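Local coordinates for protein 33 kDa chaperonin (Thermotoga maritima, PDB 1VQ0) that probably acts as a redox-regulated molecular chaperone that keeps thermally unfolding and oxidatively damaged proteins from aggregating irreversibly, at residues G169-F183 and I204-E216. Numbering follows the deposited sequence.
Sequences GVLVDSDGVKIAGGF and IKNLPSISKLFQE
Leu171 O is gripped by two backbone NH groups, Lys178 N (2.6 Å) and Ile179 N (3.1 Å), in a classic beta bulge, while Leu171 CD2 lies by Gln215 NE2 across the contact. That NE2 gives a nearly straight hydrogen bond to Ser211 O (2.7 Å), the donor tilted 33° from the carbonyl plane. This holds the amide back over its own helical turn, and Ile179 CD1 packs against Gln215 CG (3.3 Å) and Ser211 O. Beside it, Ile210 lies on bare backbone: its CB is 3.6 Å from Gly169 N, and a side chain at Gly169 would clash with it. Ile210 CG2 sits over the centre of the Phe214 ring, 3.9 Å above the plane. Phe214 CE2 in turn comes to 3.7 Å from Gly181 CA; a CB on Gly181 would run into the ring. Phe183 CG sits between backbone N and carbonyl carbon (chi1 59°), which turns the ring to meet Leu207 CD1 at CZ (3.6 Å) and Ile210 CD1 at CE2, with Ile204 CG2 at its edge. Replacing Phe183 by alanine is likely to leave a gap among Ile204, Leu207 and Ile210. Helix 210-213 and the turn before it thus cover a beta hairpin, strands 164-173 and 176-187, at the margin of the Hsp33 mixed sheet.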
loop_
_atom_site.group_PDB
_atom_site.type_symbol
_atom_site.label_atom_id
_atom_site.label_comp_id
_atom_site.label_asym_id
_atom_site.label_seq_id
_atom_site.Cartn_x
_atom_site.Cartn_y
_atom_site.Cartn_z
ATOM N N GLY A 169 -3.274 -12.214 -22.893
ATOM C CA GLY A 169 -2.824 -11.930 -24.267
ATOM C C GLY A 169 -3.796 -10.999 -24.960
ATOM O O GLY A 169 -5.025 -11.096 -24.780
ATOM N N VAL A 170 -3.250 -10.059 -25.724
ATOM C CA VAL A 170 -4.026 -9.159 -26.561
ATOM C C VAL A 170 -3.401 -9.171 -27.978
ATOM O O VAL A 170 -2.246 -8.865 -28.119
ATOM C CB VAL A 170 -3.971 -7.729 -26.044
ATOM C CG1 VAL A 170 -4.508 -6.792 -27.098
ATOM C CG2 VAL A 170 -4.746 -7.588 -24.744
ATOM N N LEU A 171 -4.180 -9.569 -28.979
ATOM C CA LEU A 171 -3.821 -9.471 -30.409
ATOM C C LEU A 171 -4.682 -8.388 -31.075
ATOM O O LEU A 171 -5.908 -8.426 -31.095
ATOM C CB LEU A 171 -4.033 -10.800 -31.110
ATOM C CG LEU A 171 -3.543 -10.936 -32.529
ATOM C CD1 LEU A 171 -1.993 -10.943 -32.535
ATOM C CD2 LEU A 171 -4.091 -12.209 -33.226
ATOM N N VAL A 172 -3.974 -7.413 -31.606
ATOM C CA VAL A 172 -4.512 -6.235 -32.250
ATOM C C VAL A 172 -3.807 -6.033 -33.650
ATOM O O VAL A 172 -2.590 -6.221 -33.758
ATOM C CB VAL A 172 -4.179 -5.033 -31.370
ATOM C CG1 VAL A 172 -2.630 -4.801 -31.351
ATOM C CG2 VAL A 172 -4.928 -3.800 -31.883
ATOM N N ASP A 173 -4.571 -5.681 -34.695
ATOM C CA ASP A 173 -4.016 -5.201 -36.004
ATOM C C ASP A 173 -4.803 -3.996 -36.487
ATOM O O ASP A 173 -5.485 -3.377 -35.681
ATOM C CB ASP A 173 -3.978 -6.328 -37.062
ATOM C CG ASP A 173 -5.311 -7.022 -37.238
ATOM O OD1 ASP A 173 -6.343 -6.309 -37.327
ATOM O OD2 ASP A 173 -5.414 -8.283 -37.326
ATOM N N SER A 174 -4.736 -3.684 -37.794
ATOM C CA SER A 174 -5.254 -2.430 -38.342
ATOM C C SER A 174 -6.769 -2.391 -38.416
ATOM O O SER A 174 -7.353 -1.327 -38.550
ATOM C CB SER A 174 -4.624 -2.146 -39.734
ATOM O OG SER A 174 -4.888 -3.166 -40.710
ATOM N N ASP A 175 -7.405 -3.559 -38.353
ATOM C CA ASP A 175 -8.866 -3.663 -38.189
ATOM C C ASP A 175 -9.273 -3.683 -36.706
ATOM O O ASP A 175 -10.456 -3.796 -36.394
ATOM C CB ASP A 175 -9.389 -4.954 -38.844
ATOM C CG ASP A 175 -9.041 -5.048 -40.330
ATOM O OD1 ASP A 175 -9.004 -3.991 -41.005
ATOM O OD2 ASP A 175 -8.782 -6.146 -40.892
ATOM N N GLY A 176 -8.293 -3.651 -35.808
ATOM C CA GLY A 176 -8.557 -3.506 -34.375
ATOM C C GLY A 176 -8.223 -4.769 -33.603
ATOM O O GLY A 176 -7.473 -5.645 -34.088
ATOM N N VAL A 177 -8.797 -4.837 -32.399
ATOM C CA VAL A 177 -8.523 -5.910 -31.489
ATOM C C VAL A 177 -9.166 -7.202 -31.969
ATOM O O VAL A 177 -10.381 -7.259 -32.186
ATOM C CB VAL A 177 -8.969 -5.621 -30.072
ATOM C CG1 VAL A 177 -8.474 -6.792 -29.157
ATOM C CG2 VAL A 177 -8.361 -4.341 -29.579
ATOM N N LYS A 178 -8.332 -8.227 -32.077
ATOM C CA LYS A 178 -8.732 -9.559 -32.522
ATOM C C LYS A 178 -8.900 -10.585 -31.390
ATOM O O LYS A 178 -9.783 -11.442 -31.423
ATOM C CB LYS A 178 -7.740 -10.051 -33.559
ATOM C CG LYS A 178 -7.633 -9.122 -34.795
ATOM C CD LYS A 178 -9.023 -8.850 -35.444
ATOM C CE LYS A 178 -8.930 -7.908 -36.637
ATOM N NZ LYS A 178 -8.250 -8.574 -37.812
ATOM N N ILE A 179 -8.061 -10.494 -30.395
ATOM C CA ILE A 179 -8.163 -11.334 -29.201
ATOM C C ILE A 179 -7.726 -10.452 -28.042
ATOM O O ILE A 179 -6.755 -9.760 -28.160
ATOM C CB ILE A 179 -7.179 -12.519 -29.333
ATOM C CG1 ILE A 179 -7.632 -13.441 -30.468
ATOM C CG2 ILE A 179 -6.975 -13.198 -27.985
ATOM C CD1 ILE A 179 -6.841 -14.714 -30.589
ATOM N N ALA A 180 -8.469 -10.509 -26.949
ATOM C CA ALA A 180 -8.154 -9.885 -25.696
ATOM C C ALA A 180 -8.774 -10.792 -24.606
ATOM O O ALA A 180 -9.964 -10.687 -24.268
ATOM C CB ALA A 180 -8.746 -8.517 -25.645
ATOM N N GLY A 181 -7.971 -11.727 -24.114
ATOM C CA GLY A 181 -8.450 -12.716 -23.180
ATOM C C GLY A 181 -7.390 -13.244 -22.257
ATOM O O GLY A 181 -6.219 -12.891 -22.342
ATOM N N GLY A 182 -7.829 -14.062 -21.311
ATOM C CA GLY A 182 -6.867 -14.729 -20.462
ATOM C C GLY A 182 -7.496 -15.562 -19.389
ATOM O O GLY A 182 -8.720 -15.716 -19.324
ATOM N N PHE A 183 -6.654 -16.127 -18.545
ATOM C CA PHE A 183 -7.201 -16.862 -17.399
ATOM C C PHE A 183 -6.391 -16.615 -16.160
ATOM O O PHE A 183 -5.244 -16.134 -16.240
ATOM C CB PHE A 183 -7.279 -18.362 -17.691
ATOM C CG PHE A 183 -5.962 -18.989 -18.028
ATOM C CD1 PHE A 183 -5.053 -19.324 -17.031
ATOM C CD2 PHE A 183 -5.655 -19.292 -19.365
ATOM C CE1 PHE A 183 -3.828 -19.917 -17.372
ATOM C CE2 PHE A 183 -4.457 -19.830 -19.718
ATOM C CZ PHE A 183 -3.531 -20.178 -18.716
ATOM N N ILE A 204 -0.353 -25.639 -17.026
ATOM C CA ILE A 204 -0.354 -24.236 -17.441
ATOM C C ILE A 204 0.950 -23.877 -18.195
ATOM O O ILE A 204 0.923 -23.246 -19.264
ATOM C CB ILE A 204 -0.544 -23.296 -16.233
ATOM C CG1 ILE A 204 -1.935 -23.454 -15.645
ATOM C CG2 ILE A 204 -0.286 -21.791 -16.637
ATOM C CD1 ILE A 204 -2.119 -22.747 -14.261
ATOM N N LYS A 205 2.086 -24.262 -17.629
ATOM C CA LYS A 205 3.383 -23.986 -18.256
ATOM C C LYS A 205 3.436 -24.557 -19.681
ATOM O O LYS A 205 4.091 -23.993 -20.560
ATOM C CB LYS A 205 4.539 -24.558 -17.414
ATOM C CG LYS A 205 5.941 -24.043 -17.809
ATOM C CD LYS A 205 7.037 -25.072 -17.450
ATOM C CE LYS A 205 8.472 -24.545 -17.700
ATOM N NZ LYS A 205 9.504 -25.678 -17.597
ATOM N N ASN A 206 2.748 -25.670 -19.901
ATOM C CA ASN A 206 2.738 -26.288 -21.204
ATOM C C ASN A 206 1.863 -25.594 -22.231
ATOM O O ASN A 206 1.936 -25.924 -23.408
ATOM C CB ASN A 206 2.259 -27.730 -21.081
ATOM C CG ASN A 206 3.392 -28.714 -20.791
ATOM O OD1 ASN A 206 4.549 -28.330 -20.649
ATOM N ND2 ASN A 206 3.041 -30.009 -20.696
ATOM N N LEU A 207 0.994 -24.682 -21.797
ATOM C CA LEU A 207 0.032 -24.070 -22.725
ATOM C C LEU A 207 0.745 -23.116 -23.678
ATOM O O LEU A 207 1.772 -22.527 -23.323
ATOM C CB LEU A 207 -1.091 -23.330 -21.976
ATOM C CG LEU A 207 -2.191 -24.169 -21.305
ATOM C CD1 LEU A 207 -3.180 -23.291 -20.527
ATOM C CD2 LEU A 207 -2.956 -25.007 -22.362
ATOM N N PRO A 208 0.199 -22.951 -24.885
ATOM C CA PRO A 208 0.605 -21.833 -25.734
ATOM C C PRO A 208 0.179 -20.507 -25.144
ATOM O O PRO A 208 -0.727 -20.435 -24.293
ATOM C CB PRO A 208 -0.134 -22.071 -27.050
ATOM C CG PRO A 208 -0.748 -23.466 -26.975
ATOM C CD PRO A 208 -0.826 -23.809 -25.519
ATOM N N SER A 209 0.800 -19.439 -25.603
ATOM C CA SER A 209 0.366 -18.101 -25.187
ATOM C C SER A 209 -1.114 -17.885 -25.616
ATOM O O SER A 209 -1.639 -18.593 -26.480
ATOM C CB SER A 209 1.274 -17.014 -25.781
ATOM O OG SER A 209 0.936 -16.841 -27.145
ATOM N N ILE A 210 -1.756 -16.905 -25.003
ATOM C CA ILE A 210 -3.209 -16.712 -25.176
ATOM C C ILE A 210 -3.592 -16.458 -26.668
ATOM O O ILE A 210 -4.543 -17.077 -27.192
ATOM C CB ILE A 210 -3.722 -15.555 -24.230
ATOM C CG1 ILE A 210 -3.728 -15.954 -22.714
ATOM C CG2 ILE A 210 -5.045 -14.971 -24.717
ATOM C CD1 ILE A 210 -4.519 -17.201 -22.252
ATOM N N SER A 211 -2.816 -15.576 -27.317
ATOM C CA SER A 211 -2.977 -15.187 -28.749
ATOM C C SER A 211 -3.077 -16.372 -29.659
ATOM O O SER A 211 -3.896 -16.392 -30.570
ATOM C CB SER A 211 -1.795 -14.318 -29.228
ATOM O OG SER A 211 -1.580 -13.226 -28.326
ATOM N N LYS A 212 -2.245 -17.359 -29.384
ATOM C CA LYS A 212 -2.312 -18.626 -30.079
ATOM C C LYS A 212 -3.438 -19.568 -29.521
ATOM O O LYS A 212 -4.285 -20.033 -30.290
ATOM C CB LYS A 212 -0.932 -19.284 -30.066
ATOM C CG LYS A 212 -0.882 -20.517 -30.894
ATOM C CD LYS A 212 0.476 -21.207 -30.788
ATOM C CE LYS A 212 0.461 -22.594 -31.455
ATOM N NZ LYS A 212 1.220 -23.564 -30.597
ATOM N N LEU A 213 -3.451 -19.812 -28.200
ATOM C CA LEU A 213 -4.380 -20.770 -27.563
ATOM C C LEU A 213 -5.875 -20.426 -27.826
ATOM O O LEU A 213 -6.713 -21.293 -28.089
ATOM C CB LEU A 213 -4.086 -20.821 -26.041
ATOM C CG LEU A 213 -4.957 -21.695 -25.119
ATOM C CD1 LEU A 213 -4.890 -23.152 -25.571
ATOM C CD2 LEU A 213 -4.578 -21.574 -23.669
ATOM N N PHE A 214 -6.204 -19.147 -27.736
ATOM C CA PHE A 214 -7.598 -18.720 -27.873
ATOM C C PHE A 214 -8.107 -18.789 -29.322
ATOM O O PHE A 214 -9.328 -18.816 -29.537
ATOM C CB PHE A 214 -7.797 -17.323 -27.262
ATOM C CG PHE A 214 -8.003 -17.330 -25.788
ATOM C CD1 PHE A 214 -7.464 -18.343 -24.985
ATOM C CD2 PHE A 214 -8.754 -16.317 -25.174
ATOM C CE1 PHE A 214 -7.673 -18.356 -23.581
ATOM C CE2 PHE A 214 -8.943 -16.310 -23.759
ATOM C CZ PHE A 214 -8.406 -17.327 -22.967
ATOM N N GLN A 215 -7.191 -18.841 -30.305
ATOM C CA GLN A 215 -7.554 -19.198 -31.704
ATOM C C GLN A 215 -7.819 -20.706 -31.926
ATOM O O GLN A 215 -8.343 -21.105 -32.956
ATOM C CB GLN A 215 -6.476 -18.701 -32.681
ATOM C CG GLN A 215 -6.488 -17.187 -32.793
ATOM C CD GLN A 215 -5.433 -16.627 -33.738
ATOM O OE1 GLN A 215 -5.703 -16.494 -34.920
ATOM N NE2 GLN A 215 -4.234 -16.290 -33.215
ATOM N N GLU A 216 -7.440 -21.531 -30.955
ATOM C CA GLU A 216 -7.439 -22.997 -31.107
ATOM C C GLU A 216 -8.366 -23.703 -30.142
ATOM O O GLU A 216 -8.683 -24.861 -30.376
ATOM C CB GLU A 216 -6.043 -23.570 -30.814
ATOM C CG GLU A 216 -4.993 -23.318 -31.887
ATOM C CD GLU A 216 -3.588 -23.640 -31.396
ATOM O OE1 GLU A 216 -3.459 -24.142 -30.226
ATOM O OE2 GLU A 216 -2.633 -23.377 -32.182
#